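Side-chain contacts in orotidine-5-phosphate decarboxylase/orotate phosphoribosyltransferase, putative (Ompdcase-oprtase, putative) (Leishmania infantum, PDB 3QW3), which probably catalyses, through its decarboxylase domain, the part in this chain, the conversion of orotidine 5'-phosphate to UMP in a two-domain protein that also carries orotate phosphoribosyltransferase: residues 189-193 with 194-198; 210-213 with 214-218. All coordinates share one frame; numbering follows the deposited sequence.

Overall arrangement
Both contacts are short-range and lie on the same side of the chain's centre, their own centres about 10 Å apart. Contact 1 is mostly buried: it turns the chain from helix 181-190 into the inner strand 196-198, and its touching groups are largely apolar, with no hydrogen bond between its own segments. Contact 2, farther from the centre of the chain and partly buried, is the end of the next helix, 208-215, held by backbone hydrogen bonds, a bridging water and one leucine pair. The two meet where R217 NH1 lies 2.9 Å from T193 O, a probable hydrogen bond, and R188 bonds to carbonyls of both.

Contact 1 (189-193 with 194-198); sequences ARAPT and LWFLV
A191 and L194 meet as a methyl against one arm of a leucine: A191 CB lies 4.1 Å from L194 CD1 and just as close to CG, so the methyl rests against the CG-CD1 bond, with CD2 turned away from it. L194 is set this way by its first torsion, with CG beside the backbone N and anti to the carbonyl carbon (chi1 -56°). The other methyl, CD2, lies 4.0 Å from T193 OG1, where the two neighbouring side chains run at a slant to each other. That hydroxyl sits between its own backbone N and carbonyl carbon (chi1 71°), close to L194 N but badly angled for a bond. Its hydrogen bond goes to E163 OE2 of helix 154-163, and OE1 of the same carboxylate receives a weak one from L194 N. F196 approaches from farther along: its ring tip, CZ, stands 4.0 Å from A191 O at an oblique inclination, and CE1 is 4.5 Å from A191 CB. All this belongs to the beta-alpha-beta crossover of strand 172-176, helix 181-190 and strand 196-198 in the TIM-barrel fold of the family. A191 is the first residue to leave helical geometry, and its methyl joins L194 and F196 on L174 of the preceding strand. R188 joins two carbonyls of this turn, its NH1 donating to A191 O and L194 O, and makes a cation-pi contact with the F196 ring. W195 points away, toward helix 3-11, where its ring meets that of F4; R217, from the end of the next helix, makes a cation-pi contact with it. Beyond it, strand 196-198 enters the parallel sheet, F196 bonding through its backbone to G222 and L224 and L197 to L174 and V176.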
ATOM      1  N   ALA A 189      -9.908  17.319  16.316  1.00 21.92           N
ATOM      2  CA  ALA A 189      -9.787  17.404  17.773  1.00 22.67           C
ATOM      3  C   ALA A 189      -8.573  16.628  18.292  1.00 23.01           C
ATOM      4  O   ALA A 189      -7.911  17.068  19.233  1.00 23.15           O
ATOM      5  CB  ALA A 189     -11.055  16.920  18.446  1.00 22.81           C
ATOM      6  N   ARG A 190      -8.289  15.480  17.672  1.00 23.06           N
ATOM      7  CA  ARG A 190      -7.138  14.645  18.050  1.00 23.30           C
ATOM      8  C   ARG A 190      -5.835  15.156  17.449  1.00 22.98           C
ATOM      9  O   ARG A 190      -4.758  14.954  18.018  1.00 23.16           O
ATOM     10  CB  ARG A 190      -7.351  13.187  17.621  1.00 23.45           C
ATOM     11  CG  ARG A 190      -8.570  12.513  18.228  1.00 25.85           C
ATOM     12  CD  ARG A 190      -8.459  12.386  19.746  1.00 29.10           C
ATOM     13  NE  ARG A 190      -9.670  11.809  20.325  1.00 32.13           N
ATOM     14  CZ  ARG A 190      -9.762  11.314  21.560  1.00 33.32           C
ATOM     15  NH1 ARG A 190      -8.706  11.309  22.365  1.00 34.73           N
ATOM     16  NH2 ARG A 190     -10.915  10.814  21.989  1.00 33.47           N
ATOM     17  N   ALA A 191      -5.944  15.814  16.297  1.00 22.38           N
ATOM     18  CA  ALA A 191      -4.788  16.305  15.562  1.00 21.95           C
ATOM     19  C   ALA A 191      -5.012  17.756  15.145  1.00 21.95           C
ATOM     20  O   ALA A 191      -5.398  18.023  14.010  1.00 21.54           O
ATOM     21  CB  ALA A 191      -4.513  15.423  14.335  1.00 21.84           C
ATOM     22  N   PRO A 192      -4.760  18.701  16.067  1.00 22.02           N
ATOM     23  CA  PRO A 192      -5.056  20.116  15.816  1.00 22.06           C
ATOM     24  C   PRO A 192      -4.175  20.823  14.777  1.00 21.85           C
ATOM     25  O   PRO A 192      -4.588  21.855  14.235  1.00 22.24           O
ATOM     26  CB  PRO A 192      -4.870  20.761  17.203  1.00 22.24           C
ATOM     27  CG  PRO A 192      -4.971  19.631  18.176  1.00 22.50           C
ATOM     28  CD  PRO A 192      -4.326  18.482  17.460  1.00 22.31           C
ATOM     29  N   THR A 193      -2.982  20.301  14.498  1.00 21.11           N
ATOM     30  CA  THR A 193      -2.046  21.017  13.619  1.00 20.56           C
ATOM     31  C   THR A 193      -1.789  20.374  12.251  1.00 19.83           C
ATOM     32  O   THR A 193      -1.276  21.033  11.344  1.00 19.93           O
ATOM     33  CB  THR A 193      -0.673  21.291  14.297  1.00 20.95           C
ATOM     34  OG1 THR A 193       0.056  20.064  14.441  1.00 21.84           O
ATOM     35  CG2 THR A 193      -0.847  21.955  15.654  1.00 21.12           C
ATOM     36  N   LEU A 194      -2.123  19.094  12.097  1.00 18.87           N
ATOM     37  CA  LEU A 194      -1.748  18.387  10.873  1.00 18.04           C
ATOM     38  C   LEU A 194      -2.566  18.815   9.664  1.00 17.55           C
ATOM     39  O   LEU A 194      -3.739  19.128   9.791  1.00 17.78           O
ATOM     40  CB  LEU A 194      -1.870  16.872  11.052  1.00 17.73           C
ATOM     41  CG  LEU A 194      -1.086  16.246  12.206  1.00 17.72           C
ATOM     42  CD1 LEU A 194      -1.154  14.739  12.081  1.00 16.69           C
ATOM     43  CD2 LEU A 194       0.365  16.721  12.241  1.00 18.83           C
ATOM     44  N   TRP A 195      -1.934  18.811   8.496  1.00 17.34           N
ATOM     45  CA  TRP A 195      -2.665  18.980   7.244  1.00 17.23           C
ATOM     46  C   TRP A 195      -3.469  17.725   6.963  1.00 17.12           C
ATOM     47  O   TRP A 195      -2.982  16.608   7.186  1.00 17.13           O
ATOM     48  CB  TRP A 195      -1.704  19.231   6.087  1.00 17.34           C
ATOM     49  CG  TRP A 195      -1.327  20.662   5.945  1.00 18.28           C
ATOM     50  CD1 TRP A 195      -0.340  21.329   6.615  1.00 19.41           C
ATOM     51  CD2 TRP A 195      -1.942  21.615   5.074  1.00 17.57           C
ATOM     52  NE1 TRP A 195      -0.296  22.645   6.204  1.00 19.16           N
ATOM     53  CE2 TRP A 195      -1.272  22.845   5.260  1.00 18.63           C
ATOM     54  CE3 TRP A 195      -2.994  21.548   4.148  1.00 18.02           C
ATOM     55  CZ2 TRP A 195      -1.624  24.002   4.557  1.00 17.95           C
ATOM     56  CZ3 TRP A 195      -3.346  22.705   3.449  1.00 18.15           C
ATOM     57  CH2 TRP A 195      -2.659  23.913   3.662  1.00 17.39           C
ATOM     58  N   PHE A 196      -4.698  17.912   6.490  1.00 16.67           N
ATOM     59  CA  PHE A 196      -5.517  16.790   6.033  1.00 16.45           C
ATOM     60  C   PHE A 196      -5.592  16.832   4.513  1.00 16.57           C
ATOM     61  O   PHE A 196      -5.803  17.901   3.920  1.00 17.05           O
ATOM     62  CB  PHE A 196      -6.956  16.848   6.573  1.00 15.80           C
ATOM     63  CG  PHE A 196      -7.093  16.804   8.077  1.00 16.13           C
ATOM     64  CD1 PHE A 196      -6.015  16.536   8.922  1.00 14.94           C
ATOM     65  CD2 PHE A 196      -8.352  16.991   8.645  1.00 16.16           C
ATOM     66  CE1 PHE A 196      -6.196  16.506  10.314  1.00 15.99           C
ATOM     67  CE2 PHE A 196      -8.538  16.951  10.030  1.00 16.34           C
ATOM     68  CZ  PHE A 196      -7.456  16.710  10.858  1.00 16.08           C
ATOM     69  N   LEU A 197      -5.416  15.676   3.884  1.00 16.27           N
ATOM     70  CA  LEU A 197      -5.732  15.524   2.470  1.00 16.79           C
ATOM     71  C   LEU A 197      -7.145  14.977   2.447  1.00 17.33           C
ATOM     72  O   LEU A 197      -7.412  13.917   3.014  1.00 16.38           O
ATOM     73  CB  LEU A 197      -4.748  14.569   1.788  1.00 16.55           C
ATOM     74  CG  LEU A 197      -5.011  14.190   0.326  1.00 16.57           C
ATOM     75  CD1 LEU A 197      -4.981  15.393  -0.617  1.00 16.48           C
ATOM     76  CD2 LEU A 197      -3.996  13.135  -0.128  1.00 16.71           C
ATOM     77  N   VAL A 198      -8.045  15.712   1.794  1.00 18.16           N
ATOM     78  CA  VAL A 198      -9.481  15.486   1.923  1.00 19.91           C
ATOM     79  C   VAL A 198     -10.093  15.144   0.566  1.00 21.33           C
ATOM     80  O   VAL A 198     -10.408  16.045  -0.220  1.00 21.46           O
ATOM     81  CB  VAL A 198     -10.177  16.722   2.569  1.00 19.64           C
ATOM     82  CG1 VAL A 198     -11.666  16.481   2.770  1.00 20.69           C
ATOM     83  CG2 VAL A 198      -9.526  17.045   3.898  1.00 19.84           C
TER

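Contact 2 (210-213 with 214-218); sequences ASLD and AGLRA
L212 O takes two backbone donors at the end of helix 208-215: L216 N at 2.9 Å with a fairly straight N-H (160°), and G215 N, whose bond is weak. The first is the last i to i+4 bond of the helix here, since L216 is the residue that leaves helical geometry. One and two residues earlier in the same i to i+4 series, S211 O receives G215 N at 2.8 Å and A210 O receives A214 N, whose residue also brings its methyl, CB, to 3.4 Å from that same oxygen. L216 folds back along the helix. With CG beside the backbone N (chi1 -73°), the branch is carried past L212 O, CG 3.2 Å from that oxygen, to the L212 side chain. There the two leucines meet at a slant, L212 CD2 lying 3.9 Å from L216 CG while L216 CD1 touches L212 CB. Both rest on M223 of strand 223-227 and reach helix 237-253, L212 at I251 and L216 at R252, so the pair fills the seam between the helix end, the next barrel strand and the last helix of this TIM-barrel domain. On the opposite flank A214 packs on A185 of helix 181-190. The carbonyls of the terminal turn find other partners: a water donates 2.7 Å bonds to D213 O and to L216 O, and G215 O accepts from R188 NE. The D213 carboxylate turns back to K209 in an i to i-4 salt bridge, and S211 OG bonds to S207 O. Where the backbone can no longer supply a donor to D213 O, the bridging water does, carrying the hydrogen bonding of the helix across to the first non-helical residue.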
ATOM      1  N   ALA A 210     -19.536  22.042   5.294  1.00 28.33           N
ATOM      2  CA  ALA A 210     -19.473  21.251   6.526  1.00 27.15           C
ATOM      3  C   ALA A 210     -18.074  20.682   6.768  1.00 26.21           C
ATOM      4  O   ALA A 210     -17.598  20.670   7.906  1.00 25.94           O
ATOM      5  CB  ALA A 210     -20.519  20.144   6.511  1.00 27.46           C
ATOM      6  N   SER A 211     -17.422  20.239   5.693  1.00 25.19           N
ATOM      7  CA  SER A 211     -16.067  19.686   5.758  1.00 24.55           C
ATOM      8  C   SER A 211     -15.058  20.728   6.229  1.00 23.51           C
ATOM      9  O   SER A 211     -14.251  20.461   7.120  1.00 22.99           O
ATOM     10  CB  SER A 211     -15.641  19.126   4.397  1.00 24.86           C
ATOM     11  OG  SER A 211     -16.560  18.144   3.949  1.00 27.67           O
ATOM     12  N   LEU A 212     -15.119  21.918   5.632  1.00 22.47           N
ATOM     13  CA  LEU A 212     -14.215  23.007   5.992  1.00 21.75           C
ATOM     14  C   LEU A 212     -14.440  23.492   7.418  1.00 21.67           C
ATOM     15  O   LEU A 212     -13.487  23.724   8.155  1.00 21.24           O
ATOM     16  CB  LEU A 212     -14.320  24.161   4.985  1.00 21.60           C
ATOM     17  CG  LEU A 212     -13.727  23.863   3.602  1.00 21.85           C
ATOM     18  CD1 LEU A 212     -14.219  24.851   2.545  1.00 22.26           C
ATOM     19  CD2 LEU A 212     -12.199  23.833   3.650  1.00 21.74           C
ATOM     20  N   ASP A 213     -15.705  23.634   7.809  1.00 21.67           N
ATOM     21  CA  ASP A 213     -16.038  24.017   9.180  1.00 22.24           C
ATOM     22  C   ASP A 213     -15.476  23.035  10.208  1.00 22.07           C
ATOM     23  O   ASP A 213     -14.998  23.439  11.266  1.00 22.09           O
ATOM     24  CB  ASP A 213     -17.554  24.145   9.347  1.00 22.63           C
ATOM     25  CG  ASP A 213     -18.105  25.413   8.722  1.00 24.68           C
ATOM     26  OD1 ASP A 213     -17.318  26.243   8.214  1.00 26.67           O
ATOM     27  OD2 ASP A 213     -19.340  25.578   8.744  1.00 27.44           O
ATOM     28  N   ALA A 214     -15.524  21.747   9.878  1.00 22.19           N
ATOM     29  CA  ALA A 214     -15.059  20.707  10.789  1.00 22.04           C
ATOM     30  C   ALA A 214     -13.542  20.580  10.797  1.00 21.92           C
ATOM     31  O   ALA A 214     -12.943  20.352  11.851  1.00 22.37           O
ATOM     32  CB  ALA A 214     -15.694  19.374  10.433  1.00 21.90           C
ATOM     33  N   GLY A 215     -12.929  20.738   9.626  1.00 21.46           N
ATOM     34  CA  GLY A 215     -11.527  20.373   9.433  1.00 21.55           C
ATOM     35  C   GLY A 215     -10.484  21.472   9.379  1.00 21.40           C
ATOM     36  O   GLY A 215      -9.295  21.197   9.576  1.00 21.56           O
ATOM     37  N   LEU A 216     -10.893  22.710   9.097  1.00 20.82           N
ATOM     38  CA  LEU A 216      -9.929  23.817   9.067  1.00 20.71           C
ATOM     39  C   LEU A 216      -9.298  24.077  10.438  1.00 20.86           C
ATOM     40  O   LEU A 216      -9.953  23.933  11.475  1.00 21.39           O
ATOM     41  CB  LEU A 216     -10.563  25.104   8.528  1.00 20.53           C
ATOM     42  CG  LEU A 216     -10.844  25.180   7.024  1.00 19.79           C
ATOM     43  CD1 LEU A 216     -11.660  26.428   6.697  1.00 20.16           C
ATOM     44  CD2 LEU A 216      -9.556  25.153   6.197  1.00 18.60           C
ATOM     45  N   ARG A 217      -8.024  24.459  10.429  1.00 20.85           N
ATOM     46  CA  ARG A 217      -7.326  24.871  11.646  1.00 21.12           C
ATOM     47  C   ARG A 217      -7.709  26.305  12.018  1.00 21.54           C
ATOM     48  O   ARG A 217      -8.428  26.979  11.272  1.00 21.57           O
ATOM     49  CB  ARG A 217      -5.808  24.764  11.459  1.00 20.94           C
ATOM     50  CG  ARG A 217      -5.315  23.393  11.011  1.00 20.42           C
ATOM     51  CD  ARG A 217      -3.794  23.347  10.856  1.00 19.51           C
ATOM     52  NE  ARG A 217      -3.278  24.388   9.962  1.00 18.79           N
ATOM     53  CZ  ARG A 217      -2.103  24.343   9.338  1.00 19.80           C
ATOM     54  NH1 ARG A 217      -1.307  23.287   9.481  1.00 20.41           N
ATOM     55  NH2 ARG A 217      -1.726  25.353   8.555  1.00 18.88           N
ATOM     56  N   ALA A 218      -7.212  26.763  13.169  1.00 21.88           N
ATOM     57  CA  ALA A 218      -7.417  28.131  13.647  1.00 22.18           C
ATOM     58  C   ALA A 218      -6.904  29.208  12.681  1.00 21.82           C
ATOM     59  O   ALA A 218      -7.366  30.349  12.722  1.00 23.12           O
ATOM     60  CB  ALA A 218      -6.774  28.304  15.029  1.00 22.60           C
TER
HETATM   61  O   HOH W   1     -12.557  24.383  11.955  1.00 32.02           O